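Local structure of D-psicose 3-epimerase (2HK0) at residues A[282-285]-A[286-289]. The protein probably interconverts D-fructose and D-psicose by metal-dependent epimerisation at C3, acting on the free, non-phosphorylated sugars within a TIM-barrel fold. Sequence-based numbering, arbitrary orientation.
Sequences DLSG and GADI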
loop_
_atom_site.group_PDB
_atom_site.type_symbol
_atom_site.label_atom_id
_atom_site.label_comp_id
_atom_site.label_asym_id
_atom_site.label_seq_id
_atom_site.Cartn_x
_atom_site.Cartn_y
_atom_site.Cartn_z
ATOM N N ASP A 282 -18.968 17.538 4.598
ATOM C CA ASP A 282 -19.549 16.365 5.205
ATOM C C ASP A 282 -18.858 15.111 4.680
ATOM O O ASP A 282 -18.642 14.975 3.481
ATOM C CB ASP A 282 -21.040 16.303 4.875
ATOM C CG ASP A 282 -21.693 15.063 5.427
ATOM O OD1 ASP A 282 -21.546 14.819 6.632
ATOM O OD2 ASP A 282 -22.349 14.330 4.665
ATOM N N LEU A 283 -18.509 14.199 5.579
ATOM C CA LEU A 283 -17.869 12.958 5.179
ATOM C C LEU A 283 -18.670 11.767 5.692
ATOM O O LEU A 283 -18.167 10.640 5.720
ATOM C CB LEU A 283 -16.419 12.894 5.700
ATOM C CG LEU A 283 -15.374 13.740 4.957
ATOM C CD1 LEU A 283 -14.035 13.677 5.684
ATOM C CD2 LEU A 283 -15.208 13.231 3.539
ATOM N N SER A 284 -19.917 12.023 6.089
ATOM C CA SER A 284 -20.809 10.973 6.595
ATOM C C SER A 284 -21.703 10.451 5.479
ATOM O O SER A 284 -22.292 9.379 5.595
ATOM C CB SER A 284 -21.717 11.518 7.694
ATOM O OG SER A 284 -22.704 12.379 7.136
ATOM N N GLY A 285 -21.802 11.228 4.401
ATOM C CA GLY A 285 -22.651 10.851 3.289
ATOM C C GLY A 285 -24.088 11.162 3.659
ATOM O O GLY A 285 -24.992 10.400 3.331
ATOM N N GLY A 286 -24.284 12.280 4.359
ATOM C CA GLY A 286 -25.608 12.686 4.800
ATOM C C GLY A 286 -26.275 11.678 5.731
ATOM O O GLY A 286 -27.503 11.586 5.787
ATOM N N ALA A 287 -25.480 10.935 6.490
ATOM C CA ALA A 287 -26.026 9.912 7.379
ATOM C C ALA A 287 -26.959 10.396 8.483
ATOM O O ALA A 287 -26.765 11.462 9.064
ATOM C CB ALA A 287 -24.879 9.096 8.004
ATOM N N ASP A 288 -27.998 9.610 8.748
ATOM C CA ASP A 288 -28.905 9.921 9.846
ATOM C C ASP A 288 -28.258 9.197 11.031
ATOM O O ASP A 288 -27.240 8.509 10.855
ATOM C CB ASP A 288 -30.320 9.367 9.596
ATOM C CG ASP A 288 -30.312 7.943 9.055
ATOM O OD1 ASP A 288 -29.407 7.153 9.405
ATOM O OD2 ASP A 288 -31.229 7.614 8.273
ATOM N N ILE A 289 -28.823 9.338 12.224
ATOM C CA ILE A 289 -28.222 8.687 13.378
ATOM C C ILE A 289 -28.036 7.192 13.182
ATOM O O ILE A 289 -26.999 6.645 13.554
ATOM C CB ILE A 289 -29.020 8.930 14.658
ATOM C CG1 ILE A 289 -28.919 10.405 15.047
ATOM C CG2 ILE A 289 -28.429 8.101 15.810
ATOM C CD1 ILE A 289 -29.712 10.762 16.295
#
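D282 reaches forward along the chain and takes the backbone N-H of G286 on its carboxylate: N of G286 lies 2.8 Å from OD2 of D282, the bond is nearly straight at 161°, and it uses the syn lone pair. The other oxygen, OD1, also works through its syn side, accepting the hydroxyl of S284 at 2.7 Å from OG. Two weak bonds, from the backbone N of S284 to OD1 and from that of G285 to OD2, add to the grip, so both carboxylate oxygens are engaged, which should hold the group's rotation. What brings it over the turn is the first torsion, which sets CG anti to the backbone N (chi1 177°).

S284 passes the link onward. While its hydroxyl donates to OD1 of D282, OG accepts the N-H of A287 at 3.2 Å from N, a more bent bond (146°), and K268 NZ donates to the same OG. That lysine also bonds the carbonyl oxygen of A287, tying both halves of the turn to one amine. Around these bonds the packing is light: CB of A287 sits 4.0 Å from CB of S284, and both side chains rest against M292 of helix 289-307. G285 and G286 both have positive phi and take the chain round the bend.

Just beyond, D288 is the N-cap of helix 289-307, its OD1 accepting the backbone N of K291. The weak bond from N of S284 to OD1 of D282 makes an Asx turn, which the bonds of OD2 to the next two N-H groups extend, at the surface of the TIM barrel where the chain enters its C-terminal helix.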